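PDB 6OHB: guanine deaminase from Escherichia coli, which catalyses the zinc-dependent hydrolytic deamination of guanine to xanthine and ammonia, a step of purine degradation. Local coordinates for residues Gly13-Thr19 and Ala31-Asp37; Pro86-Met90 and Asp327-Gly331; Ile159-Met163 and Gly200-Tyr204; Ala395-Gln399 and Leu419-Ser424. The contacts are given in a common frame with arbitrary orientation. Residue numbers count along the deposited sequence, not the author numbering.

How the contacts relate
Contact 1 comes first along the chain and joins strands 14-18 and 32-35. Contact 2 closes a loop of 236 residues, 91 to 326, that takes in most of the amidohydrolase barrel; contact 3 is nested inside it, and contact 4 follows near the C-terminus. Contact 2 holds the zinc ligand Asp-327, while contact 3, whose centre is about 22 Å away, lies where the chain enters the parallel barrel strands 164-169 and 203-208. Contacts 1 and 2 sit on opposite sides of the chain's centre, about 33 Å apart between centres. Contact 4, about 23 Å from contact 2 between centres, touches the second subunit, as contact 2 does, so the dimer interface extends to near the metal site.

Contact 1. Residues Gly13-Thr19 and Ala31-Asp37; sequences GSFIDVT and ALRFIED
Build strands 14-18 and 32-35 as an antiparallel pair, axes 4.7 Å apart at 174°, with Ile-16 facing Phe-34. Just before the second strand, Ala-31 O accepts from Thr-19 N at 2.7 Å. Leu-32 sits in a non-hydrogen-bonded pair with Val-18; its CD1 meets Val-18 CG2 at 3.8 Å and its CD2 meets Ile-16 CD1 at 3.7 Å. Arg-33 pairs with Asp-17 by both backbone bonds (N to Asp-17 O 2.8 Å; Asp-17 N to Arg-33 O 3.0 Å). With chi1 and chi2 t, chi3 p, it lays its guanidinium against the p-rotamer Asp-17 in a bidentate salt bridge, NE to OD1 3.0 Å, NH2 to OD2 2.7 Å. Phe-34 joins Leu-32 on the face that packs on helices 356-363 and 409-419. Ile-35 exchanges backbone bonds with Phe-15 (N to O 2.9 Å, O to N 2.8 Å); the chain turns a corner at Glu-36, whose O accepts from Ser-14 OG, 2.6 Å. This two-stranded antiparallel ladder is joined through strand 14-18 to strand 73-84 of the amidohydrolase barrel.

Contact 2. Residues Pro86-Met90 and Asp327-Gly331; sequences PQSEM and DIGAG. With ZN (zinc ion), chain E.
Two loops following strands 73-84 and 321-324 of the metal-dependent amidohydrolase barrel meet here beside the zinc site. Residues Gln-87 to Met-90 make a type I turn, Met-90 N to Gln-87 O 3.2 Å; the other loop curls tightly, Gly-331 N to Asp-327 O 2.6 Å. Gln-87 and Gly-329 are the closest pair, CA to CA 4.6 Å. Gly-329 has phi/psi 108/-88, and any CB would run into Gln-87 OE1 and crowd Met-90 CE, so only glycine fits.

Gln-87 is extended from an m chi1 (chi2 t), which puts OE1 3.3 Å from Gly-329 CA and lets NE2 bond to Glu-110. Met-90, chi1 -147° and chi3 m, folds its CE back to 3.5 Å from Gly-329 CA, its side chain packed against Trp-101, His-105 and Thr-109 of helix 98-111. The m rotamer of Ser-88 brings OG to 4.3 Å from Ile-328 CG2, with Ile-328 itself m, m. Ser-88 O and Gly-329 O both accept from Arg-402 of the second subunit, tying this active-site rim to the dimer interface.

By similarity, Pro-86, Gln-87 and Asp-327 belong to the substrate site. His-82, His-84 and His-237 complete the zinc sphere. One water lies 2.7 Å from Gln-87 OE1 and accepts from Ala-330 N at 3.3 Å, while Asp-327, with chi1 -135° and chi2 -13°, binds zinc through both OD1 and OD2, each at 2.2 Å.

Contact 3. Residues Ile159-Met163 and Gly200-Tyr204; sequences INMRM and GRLLY
Two arginines dominate this contact, and acids elsewhere in the chain take up their charge: Arg-201 pairs with Asp-387 and Glu-385, Arg-162 with Glu-385. Their NE atoms come within 3.7 Å of each other, a like-charge approach made tolerable by those carboxylates. Across the segments, Arg-201 NH1 also donates to Asn-160 O at 2.9 Å, which its rotamer (chi1 m, chi2 t, chi3 p) permits. The backbone bond is Leu-203 N to Met-163 O, 2.9 Å.

The touching parts, 160-163 and 200-203, run 7° apart end to end, with Arg-162 beside Arg-201 (CA to CA 4.6 Å) and Met-163 beside Leu-202 (5.2 Å). Arg-162 CA makes a CA-H...O contact of 3.4 Å with Arg-201 O, which also lies over one face of the Arg-162 guanidinium. On the Arg-201 guanidinium, the covered face receives Arg-162 CB, 3.6 Å from NH2.

Asn-160 has positive phi (52/47), being the C-prime residue of the Schellman motif that closes helix 146-158; chi1 is t, and ND2 goes to Asp-431. Farther out, Leu-202 CD2 approaches Met-161 O at 3.4 Å and Met-163 CB at 4.4 Å, its side chain resting on helix 146-158. Leu-203 CD1 lies 3.8 Å from Arg-162 NH1. Here helix-to-strand loops lead into the adjacent parallel strands 164-169 and 203-208, the arrangement of successive beta-alpha units in a TIM barrel.

Contact 4. Residues Ala395-Gln399 and Leu419-Ser424; sequences ATPLQ and LGDDRS
Helix 397-404 starts here with Thr-396 as N-cap, set against the turn that leads from helix 409-419 into strand 425-430. Capping comes first: Thr-396, chi1 p, accepts at OG1 from Gln-399 N, 3.2 Å. In the facing segment Gly-420 leaves helical geometry after Leu-419, and Asp-421 (chi1 p) forms an Asx turn, OD1 taking Arg-423 N at 2.9 Å, that leads into the 3-10 segment 422-424.

Among charges, Arg-423 (chi1 m, chi2 t, chi3 m) makes a bidentate salt bridge with Asp-421, NE to OD1 3.1 Å and NH2 to OD2 2.9 Å. Its NH1 pairs with Asp-422 of the second subunit, a bridge repeated in reverse by the other chain.

The apolar pair is Leu-398 CG against Leu-419 CD2, 3.9 Å. Gln-399 CG adds van der Waals packing on Leu-419 CB, 3.6 Å, and the Ala-395 CB methyl rests on the backbone carbonyl Arg-423 O, 3.5 Å. Thr-396 CG2 covers one face of the Arg-423 guanidinium.

The hydrogen bond between the segments runs from Gln-399 NE2 to Ser-424 OG, 3.2 Å.

Contact 1. Residues Gly13-Thr19 and Ala31-Asp37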
loop_
_atom_site.group_PDB
_atom_site.type_symbol
_atom_site.label_atom_id
_atom_site.label_comp_id
_atom_site.label_asym_id
_atom_site.label_seq_id
_atom_site.Cartn_x
_atom_site.Cartn_y
_atom_site.Cartn_z
ATOM N N GLY A 13 -29.550 4.835 4.189
ATOM C CA GLY A 13 -28.303 4.653 4.915
ATOM C C GLY A 13 -27.608 5.984 5.143
ATOM O O GLY A 13 -28.227 7.037 5.081
ATOM N N SER A 14 -26.311 5.899 5.406
ATOM C CA SER A 14 -25.469 7.069 5.588
ATOM C C SER A 14 -24.834 7.424 4.249
ATOM O O SER A 14 -24.385 6.539 3.528
ATOM C CB SER A 14 -24.397 6.791 6.637
ATOM O OG SER A 14 -24.874 7.099 7.931
ATOM N N PHE A 15 -24.815 8.710 3.909
ATOM C CA PHE A 15 -24.369 9.168 2.598
ATOM C C PHE A 15 -23.331 10.260 2.769
ATOM O O PHE A 15 -23.391 11.050 3.718
ATOM C CB PHE A 15 -25.528 9.740 1.753
ATOM C CG PHE A 15 -26.556 8.731 1.346
ATOM C CD1 PHE A 15 -27.569 8.354 2.218
ATOM C CD2 PHE A 15 -26.509 8.158 0.091
ATOM C CE1 PHE A 15 -28.509 7.419 1.837
ATOM C CE2 PHE A 15 -27.443 7.224 -0.294
ATOM C CZ PHE A 15 -28.442 6.853 0.574
ATOM N N ILE A 16 -22.395 10.325 1.827
ATOM C CA ILE A 16 -21.473 11.456 1.775
ATOM C C ILE A 16 -21.160 11.781 0.320
ATOM O O ILE A 16 -20.904 10.879 -0.483
ATOM C CB ILE A 16 -20.190 11.179 2.586
ATOM C CG1 ILE A 16 -19.150 12.278 2.362
ATOM C CG2 ILE A 16 -19.626 9.814 2.253
ATOM C CD1 ILE A 16 -18.130 12.367 3.478
ATOM N N ASP A 17 -21.211 13.068 -0.026
ATOM C CA ASP A 17 -20.842 13.510 -1.368
ATOM C C ASP A 17 -20.392 14.966 -1.308
ATOM O O ASP A 17 -20.521 15.634 -0.281
ATOM C CB ASP A 17 -21.991 13.304 -2.377
ATOM C CG ASP A 17 -23.236 14.152 -2.069
ATOM O OD1 ASP A 17 -23.438 14.587 -0.910
ATOM O OD2 ASP A 17 -24.034 14.377 -3.006
ATOM N N VAL A 18 -19.813 15.441 -2.410
ATOM C CA VAL A 18 -19.427 16.843 -2.556
ATOM C C VAL A 18 -20.418 17.493 -3.511
ATOM O O VAL A 18 -20.575 17.038 -4.650
ATOM C CB VAL A 18 -17.988 16.986 -3.074
ATOM C CG1 VAL A 18 -17.606 18.457 -3.182
ATOM C CG2 VAL A 18 -17.009 16.219 -2.181
ATOM N N THR A 19 -21.080 18.563 -3.062
ATOM C CA THR A 19 -22.250 19.060 -3.784
ATOM C C THR A 19 -21.916 19.978 -4.952
ATOM O O THR A 19 -22.824 20.319 -5.717
ATOM C CB THR A 19 -23.207 19.777 -2.826
ATOM O OG1 THR A 19 -22.545 20.886 -2.200
ATOM C CG2 THR A 19 -23.696 18.804 -1.760
ATOM N N ALA A 31 -18.429 22.374 0.725
ATOM C CA ALA A 31 -19.311 21.701 -0.216
ATOM C C ALA A 31 -19.537 20.235 0.127
ATOM O O ALA A 31 -20.165 19.516 -0.658
ATOM C CB ALA A 31 -18.750 21.818 -1.632
ATOM N N LEU A 32 -19.034 19.770 1.265
ATOM C CA LEU A 32 -19.134 18.362 1.623
ATOM C C LEU A 32 -20.410 18.138 2.423
ATOM O O LEU A 32 -20.582 18.711 3.504
ATOM C CB LEU A 32 -17.917 17.900 2.420
ATOM C CG LEU A 32 -17.898 16.378 2.566
ATOM C CD1 LEU A 32 -16.929 15.775 1.578
ATOM C CD2 LEU A 32 -17.559 15.963 3.984
ATOM N N ARG A 33 -21.296 17.309 1.890
ATOM C CA ARG A 33 -22.553 16.967 2.529
ATOM C C ARG A 33 -22.457 15.549 3.073
ATOM O O ARG A 33 -22.144 14.607 2.328
ATOM C CB ARG A 33 -23.713 17.086 1.545
ATOM C CG ARG A 33 -25.045 16.653 2.121
ATOM C CD ARG A 33 -26.157 16.851 1.113
ATOM N NE ARG A 33 -25.809 16.300 -0.191
ATOM C CZ ARG A 33 -26.568 16.416 -1.274
ATOM N NH1 ARG A 33 -27.723 17.068 -1.211
ATOM N NH2 ARG A 33 -26.175 15.884 -2.421
ATOM N N PHE A 34 -22.726 15.409 4.368
ATOM C CA PHE A 34 -22.825 14.124 5.045
ATOM C C PHE A 34 -24.217 14.013 5.650
ATOM O O PHE A 34 -24.585 14.815 6.514
ATOM C CB PHE A 34 -21.749 13.993 6.125
ATOM C CG PHE A 34 -21.887 12.763 6.977
ATOM C CD1 PHE A 34 -21.687 11.502 6.436
ATOM C CD2 PHE A 34 -22.218 12.867 8.318
ATOM C CE1 PHE A 34 -21.813 10.368 7.218
ATOM C CE2 PHE A 34 -22.348 11.737 9.107
ATOM C CZ PHE A 34 -22.143 10.486 8.556
ATOM N N ILE A 35 -24.986 13.027 5.198
ATOM C CA ILE A 35 -26.324 12.758 5.719
ATOM C C ILE A 35 -26.278 11.428 6.456
ATOM O O ILE A 35 -26.076 10.378 5.837
ATOM C CB ILE A 35 -27.376 12.722 4.602
ATOM C CG1 ILE A 35 -27.335 14.008 3.770
ATOM C CG2 ILE A 35 -28.759 12.487 5.194
ATOM C CD1 ILE A 35 -27.966 15.211 4.447
ATOM N N GLU A 36 -26.488 11.457 7.771
ATOM C CA GLU A 36 -26.298 10.245 8.556
ATOM C C GLU A 36 -27.480 9.287 8.429
ATOM O O GLU A 36 -27.287 8.068 8.377
ATOM C CB GLU A 36 -26.040 10.606 10.018
ATOM C CG GLU A 36 -25.663 9.420 10.879
ATOM C CD GLU A 36 -26.795 8.995 11.784
ATOM O OE1 GLU A 36 -26.893 7.788 12.088
ATOM O OE2 GLU A 36 -27.586 9.873 12.190
ATOM N N ASP A 37 -28.704 9.807 8.368
ATOM C CA ASP A 37 -29.901 8.988 8.179
ATOM C C ASP A 37 -30.597 9.491 6.917
ATOM O O ASP A 37 -31.519 10.311 6.970
ATOM C CB ASP A 37 -30.808 9.047 9.405
ATOM C CG ASP A 37 -31.956 8.050 9.336
ATOM O OD1 ASP A 37 -31.863 7.086 8.552
ATOM O OD2 ASP A 37 -32.957 8.241 10.065
#

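Contact 2. Residues Pro86-Met90 and Asp327-Gly331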
loop_
_atom_site.group_PDB
_atom_site.type_symbol
_atom_site.label_atom_id
_atom_site.label_comp_id
_atom_site.label_asym_id
_atom_site.label_seq_id
_atom_site.Cartn_x
_atom_site.Cartn_y
_atom_site.Cartn_z
ATOM N N PRO A 86 -5.706 -4.192 -21.169
ATOM C CA PRO A 86 -5.038 -5.470 -21.469
ATOM C C PRO A 86 -3.747 -5.702 -20.695
ATOM O O PRO A 86 -2.746 -6.127 -21.281
ATOM C CB PRO A 86 -4.763 -5.361 -22.971
ATOM C CG PRO A 86 -4.473 -3.912 -23.165
ATOM C CD PRO A 86 -5.371 -3.168 -22.182
ATOM N N GLN A 87 -3.740 -5.427 -19.388
ATOM C CA GLN A 87 -2.503 -5.520 -18.621
ATOM C C GLN A 87 -2.696 -6.082 -17.218
ATOM O O GLN A 87 -1.763 -6.004 -16.406
ATOM C CB GLN A 87 -1.838 -4.144 -18.524
ATOM C CG GLN A 87 -1.217 -3.653 -19.821
ATOM C CD GLN A 87 -0.560 -2.302 -19.666
ATOM O OE1 GLN A 87 -0.418 -1.795 -18.551
ATOM N NE2 GLN A 87 -0.142 -1.713 -20.780
ATOM N N SER A 88 -3.866 -6.648 -16.905
ATOM C CA SER A 88 -4.135 -7.091 -15.540
ATOM C C SER A 88 -3.161 -8.178 -15.092
ATOM O O SER A 88 -2.760 -8.214 -13.924
ATOM C CB SER A 88 -5.578 -7.586 -15.430
ATOM O OG SER A 88 -6.502 -6.558 -15.745
ATOM N N GLU A 89 -2.758 -9.061 -16.004
ATOM C CA GLU A 89 -1.926 -10.208 -15.659
ATOM C C GLU A 89 -0.434 -9.894 -15.630
ATOM O O GLU A 89 0.356 -10.769 -15.257
ATOM C CB GLU A 89 -2.189 -11.361 -16.637
ATOM C CG GLU A 89 -1.730 -11.096 -18.064
ATOM C CD GLU A 89 -2.829 -10.520 -18.943
ATOM O OE1 GLU A 89 -3.577 -9.634 -18.473
ATOM O OE2 GLU A 89 -2.944 -10.958 -20.108
ATOM N N MET A 90 -0.035 -8.676 -15.987
ATOM C CA MET A 90 1.377 -8.353 -16.151
ATOM C C MET A 90 2.149 -8.531 -14.849
ATOM O O MET A 90 1.822 -7.920 -13.827
ATOM C CB MET A 90 1.525 -6.920 -16.661
ATOM C CG MET A 90 2.713 -6.718 -17.586
ATOM S SD MET A 90 3.216 -4.992 -17.725
ATOM C CE MET A 90 1.637 -4.192 -17.822
ATOM N N ASP A 327 -3.063 3.327 -13.302
ATOM C CA ASP A 327 -2.183 2.683 -14.308
ATOM C C ASP A 327 -2.077 1.196 -14.038
ATOM O O ASP A 327 -0.983 0.643 -13.941
ATOM C CB ASP A 327 -0.787 3.334 -14.489
ATOM C CG ASP A 327 -0.439 3.494 -16.020
ATOM O OD1 ASP A 327 -1.128 2.917 -16.814
ATOM O OD2 ASP A 327 0.468 4.105 -16.569
ATOM N N ILE A 328 -3.243 0.553 -13.884
ATOM C CA ILE A 328 -3.242 -0.899 -13.752
ATOM C C ILE A 328 -2.457 -1.474 -14.912
ATOM O O ILE A 328 -2.520 -0.961 -16.033
ATOM C CB ILE A 328 -4.673 -1.462 -13.660
ATOM C CG1 ILE A 328 -5.125 -1.488 -12.204
ATOM C CG2 ILE A 328 -4.776 -2.853 -14.269
ATOM C CD1 ILE A 328 -4.391 -2.566 -11.407
ATOM N N GLY A 329 -1.703 -2.535 -14.635
ATOM C CA GLY A 329 -0.545 -2.901 -15.420
ATOM C C GLY A 329 0.692 -2.597 -14.594
ATOM O O GLY A 329 1.182 -3.459 -13.856
ATOM N N ALA A 330 1.198 -1.363 -14.702
ATOM C CA ALA A 330 2.324 -0.948 -13.872
ATOM C C ALA A 330 1.886 -0.785 -12.425
ATOM O O ALA A 330 2.634 -1.119 -11.499
ATOM C CB ALA A 330 2.939 0.346 -14.404
ATOM N N GLY A 331 0.684 -0.251 -12.212
ATOM C CA GLY A 331 0.105 -0.276 -10.889
ATOM C C GLY A 331 -0.366 -1.669 -10.519
ATOM O O GLY A 331 -0.603 -2.530 -11.370
HETATM ZN ZN ZN E . -0.535 4.179 -18.484
HETATM O O HOH W 1 0.216 0.467 -17.213
#

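Contact 3. Residues Ile159-Met163 and Gly200-Tyr204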
loop_
_atom_site.group_PDB
_atom_site.type_symbol
_atom_site.label_atom_id
_atom_site.label_comp_id
_atom_site.label_asym_id
_atom_site.label_seq_id
_atom_site.Cartn_x
_atom_site.Cartn_y
_atom_site.Cartn_z
ATOM N N ILE A 159 -23.880 -3.888 -18.892
ATOM C CA ILE A 159 -24.399 -3.359 -17.637
ATOM C C ILE A 159 -24.698 -1.869 -17.733
ATOM O O ILE A 159 -24.944 -1.222 -16.709
ATOM C CB ILE A 159 -23.434 -3.637 -16.473
ATOM C CG1 ILE A 159 -22.104 -2.912 -16.707
ATOM C CG2 ILE A 159 -23.218 -5.134 -16.298
ATOM C CD1 ILE A 159 -21.254 -2.773 -15.462
ATOM N N ASN A 160 -24.690 -1.312 -18.944
ATOM C CA ASN A 160 -24.910 0.115 -19.182
ATOM C C ASN A 160 -23.985 0.980 -18.322
ATOM O O ASN A 160 -24.394 1.970 -17.707
ATOM C CB ASN A 160 -26.375 0.489 -18.961
ATOM C CG ASN A 160 -26.712 1.852 -19.533
ATOM O OD1 ASN A 160 -26.013 2.361 -20.416
ATOM N ND2 ASN A 160 -27.773 2.460 -19.022
ATOM N N MET A 161 -22.712 0.612 -18.316
ATOM C CA MET A 161 -21.686 1.363 -17.613
ATOM C C MET A 161 -21.306 2.602 -18.417
ATOM O O MET A 161 -21.328 2.593 -19.652
ATOM C CB MET A 161 -20.459 0.472 -17.402
ATOM C CG MET A 161 -19.315 1.082 -16.623
ATOM S SD MET A 161 -17.973 -0.124 -16.438
ATOM C CE MET A 161 -17.840 -0.230 -14.659
ATOM N N ARG A 162 -20.985 3.690 -17.712
ATOM C CA ARG A 162 -20.397 4.864 -18.354
ATOM C C ARG A 162 -18.881 4.713 -18.337
ATOM O O ARG A 162 -18.249 4.811 -17.281
ATOM C CB ARG A 162 -20.818 6.165 -17.675
ATOM C CG ARG A 162 -20.333 7.396 -18.445
ATOM C CD ARG A 162 -21.023 8.682 -18.004
ATOM N NE ARG A 162 -22.434 8.742 -18.394
ATOM C CZ ARG A 162 -22.877 9.176 -19.573
ATOM N NH1 ARG A 162 -22.025 9.589 -20.502
ATOM N NH2 ARG A 162 -24.181 9.200 -19.825
ATOM N N MET A 163 -18.300 4.490 -19.512
ATOM C CA MET A 163 -16.877 4.241 -19.653
ATOM C C MET A 163 -16.360 4.959 -20.891
ATOM O O MET A 163 -17.010 4.953 -21.939
ATOM C CB MET A 163 -16.593 2.734 -19.763
ATOM C CG MET A 163 -15.222 2.391 -20.327
ATOM S SD MET A 163 -14.973 0.621 -20.529
ATOM C CE MET A 163 -15.055 0.071 -18.824
ATOM N N GLY A 200 -25.319 4.383 -25.778
ATOM C CA GLY A 200 -25.695 4.330 -24.376
ATOM C C GLY A 200 -24.885 5.345 -23.593
ATOM O O GLY A 200 -24.793 6.521 -23.964
ATOM N N ARG A 201 -24.277 4.894 -22.500
ATOM C CA ARG A 201 -23.432 5.747 -21.682
ATOM C C ARG A 201 -21.957 5.610 -22.045
ATOM O O ARG A 201 -21.102 6.175 -21.359
ATOM C CB ARG A 201 -23.646 5.443 -20.196
ATOM C CG ARG A 201 -25.063 5.715 -19.690
ATOM C CD ARG A 201 -25.264 5.141 -18.286
ATOM N NE ARG A 201 -24.584 5.941 -17.269
ATOM C CZ ARG A 201 -24.066 5.456 -16.144
ATOM N NH1 ARG A 201 -24.137 4.160 -15.868
ATOM N NH2 ARG A 201 -23.468 6.274 -15.291
ATOM N N LEU A 202 -21.648 4.887 -23.116
ATOM C CA LEU A 202 -20.269 4.698 -23.534
ATOM C C LEU A 202 -19.751 5.939 -24.252
ATOM O O LEU A 202 -20.515 6.712 -24.839
ATOM C CB LEU A 202 -20.150 3.481 -24.451
ATOM C CG LEU A 202 -20.613 2.156 -23.846
ATOM C CD1 LEU A 202 -20.526 1.037 -24.871
ATOM C CD2 LEU A 202 -19.791 1.816 -22.606
ATOM N N LEU A 203 -18.435 6.130 -24.185
ATOM C CA LEU A 203 -17.769 7.267 -24.803
ATOM C C LEU A 203 -16.424 6.814 -25.350
ATOM O O LEU A 203 -15.792 5.905 -24.804
ATOM C CB LEU A 203 -17.574 8.417 -23.803
ATOM C CG LEU A 203 -18.836 8.955 -23.122
ATOM C CD1 LEU A 203 -18.499 9.765 -21.878
ATOM C CD2 LEU A 203 -19.653 9.785 -24.101
ATOM N N TYR A 204 -15.984 7.455 -26.431
ATOM C CA TYR A 204 -14.742 7.085 -27.097
ATOM C C TYR A 204 -13.662 8.133 -26.856
ATOM O O TYR A 204 -13.939 9.335 -26.832
ATOM C CB TYR A 204 -14.946 6.884 -28.604
ATOM C CG TYR A 204 -13.722 6.294 -29.279
ATOM C CD1 TYR A 204 -12.671 7.111 -29.699
ATOM C CD2 TYR A 204 -13.608 4.927 -29.481
ATOM C CE1 TYR A 204 -11.550 6.577 -30.298
ATOM C CE2 TYR A 204 -12.492 4.388 -30.082
ATOM C CZ TYR A 204 -11.466 5.217 -30.486
ATOM O OH TYR A 204 -10.350 4.687 -31.084
#

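Contact 4. Residues Ala395-Gln399 and Leu419-Ser424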
loop_
_atom_site.group_PDB
_atom_site.type_symbol
_atom_site.label_atom_id
_atom_site.label_comp_id
_atom_site.label_asym_id
_atom_site.label_seq_id
_atom_site.Cartn_x
_atom_site.Cartn_y
_atom_site.Cartn_z
ATOM N N ALA A 395 -14.730 -2.989 7.866
ATOM C CA ALA A 395 -14.765 -4.317 7.261
ATOM C C ALA A 395 -13.758 -5.293 7.863
ATOM O O ALA A 395 -13.928 -6.505 7.703
ATOM C CB ALA A 395 -14.521 -4.197 5.753
ATOM N N THR A 396 -12.752 -4.815 8.586
ATOM C CA THR A 396 -11.777 -5.675 9.240
ATOM C C THR A 396 -11.647 -5.233 10.688
ATOM O O THR A 396 -11.946 -4.081 11.010
ATOM C CB THR A 396 -10.393 -5.614 8.569
ATOM O OG1 THR A 396 -9.774 -4.356 8.870
ATOM C CG2 THR A 396 -10.497 -5.781 7.061
ATOM N N PRO A 397 -11.261 -6.143 11.590
ATOM C CA PRO A 397 -11.154 -5.761 13.013
ATOM C C PRO A 397 -10.316 -4.511 13.249
ATOM O O PRO A 397 -10.699 -3.659 14.059
ATOM C CB PRO A 397 -10.526 -7.008 13.653
ATOM C CG PRO A 397 -11.003 -8.133 12.784
ATOM C CD PRO A 397 -11.026 -7.585 11.381
ATOM N N LEU A 398 -9.180 -4.375 12.558
ATOM C CA LEU A 398 -8.361 -3.175 12.714
ATOM C C LEU A 398 -9.095 -1.940 12.209
ATOM O O LEU A 398 -9.013 -0.868 12.824
ATOM C CB LEU A 398 -7.032 -3.344 11.983
ATOM C CG LEU A 398 -6.026 -2.195 12.095
ATOM C CD1 LEU A 398 -5.563 -2.025 13.530
ATOM C CD2 LEU A 398 -4.837 -2.445 11.179
ATOM N N GLN A 399 -9.797 -2.065 11.079
ATOM C CA GLN A 399 -10.595 -0.950 10.585
ATOM C C GLN A 399 -11.672 -0.577 11.586
ATOM O O GLN A 399 -11.910 0.606 11.838
ATOM C CB GLN A 399 -11.234 -1.290 9.240
ATOM C CG GLN A 399 -10.482 -0.766 8.039
ATOM C CD GLN A 399 -11.095 -1.232 6.728
ATOM O OE1 GLN A 399 -11.006 -2.408 6.375
ATOM N NE2 GLN A 399 -11.727 -0.308 6.004
ATOM N N LEU A 419 -6.601 2.138 5.295
ATOM C CA LEU A 419 -6.797 0.725 5.586
ATOM C C LEU A 419 -7.746 0.035 4.626
ATOM O O LEU A 419 -7.920 -1.184 4.722
ATOM C CB LEU A 419 -7.326 0.552 7.012
ATOM C CG LEU A 419 -6.323 0.304 8.132
ATOM C CD1 LEU A 419 -5.094 1.187 7.966
ATOM C CD2 LEU A 419 -7.011 0.571 9.459
ATOM N N GLY A 420 -8.357 0.771 3.704
ATOM C CA GLY A 420 -9.408 0.216 2.872
ATOM C C GLY A 420 -8.854 -0.518 1.664
ATOM O O GLY A 420 -7.857 -0.113 1.073
ATOM N N ASP A 421 -9.525 -1.605 1.308
ATOM C CA ASP A 421 -9.256 -2.334 0.077
ATOM C C ASP A 421 -10.601 -2.806 -0.464
ATOM O O ASP A 421 -11.659 -2.283 -0.098
ATOM C CB ASP A 421 -8.246 -3.471 0.335
ATOM C CG ASP A 421 -8.640 -4.366 1.507
ATOM O OD1 ASP A 421 -9.795 -4.844 1.549
ATOM O OD2 ASP A 421 -7.787 -4.603 2.389
ATOM N N ASP A 422 -10.579 -3.820 -1.333
ATOM C CA ASP A 422 -11.818 -4.312 -1.930
ATOM C C ASP A 422 -12.800 -4.850 -0.890
ATOM O O ASP A 422 -14.006 -4.892 -1.160
ATOM C CB ASP A 422 -11.516 -5.367 -2.999
ATOM C CG ASP A 422 -10.552 -6.436 -2.524
ATOM O OD1 ASP A 422 -9.381 -6.104 -2.235
ATOM O OD2 ASP A 422 -10.962 -7.613 -2.463
ATOM N N ARG A 423 -12.319 -5.276 0.283
ATOM C CA ARG A 423 -13.231 -5.708 1.339
ATOM C C ARG A 423 -14.126 -4.570 1.834
ATOM O O ARG A 423 -15.180 -4.838 2.425
ATOM C CB ARG A 423 -12.442 -6.281 2.515
ATOM C CG ARG A 423 -11.934 -7.699 2.305
ATOM C CD ARG A 423 -10.989 -8.112 3.426
ATOM N NE ARG A 423 -9.716 -7.395 3.388
ATOM C CZ ARG A 423 -8.694 -7.640 4.207
ATOM N NH1 ARG A 423 -8.795 -8.582 5.135
ATOM N NH2 ARG A 423 -7.572 -6.943 4.098
ATOM N N SER A 424 -13.716 -3.313 1.636
ATOM C CA SER A 424 -14.553 -2.170 1.992
ATOM C C SER A 424 -15.740 -1.999 1.054
ATOM O O SER A 424 -16.692 -1.297 1.408
ATOM C CB SER A 424 -13.735 -0.877 1.984
ATOM O OG SER A 424 -12.829 -0.820 3.067
#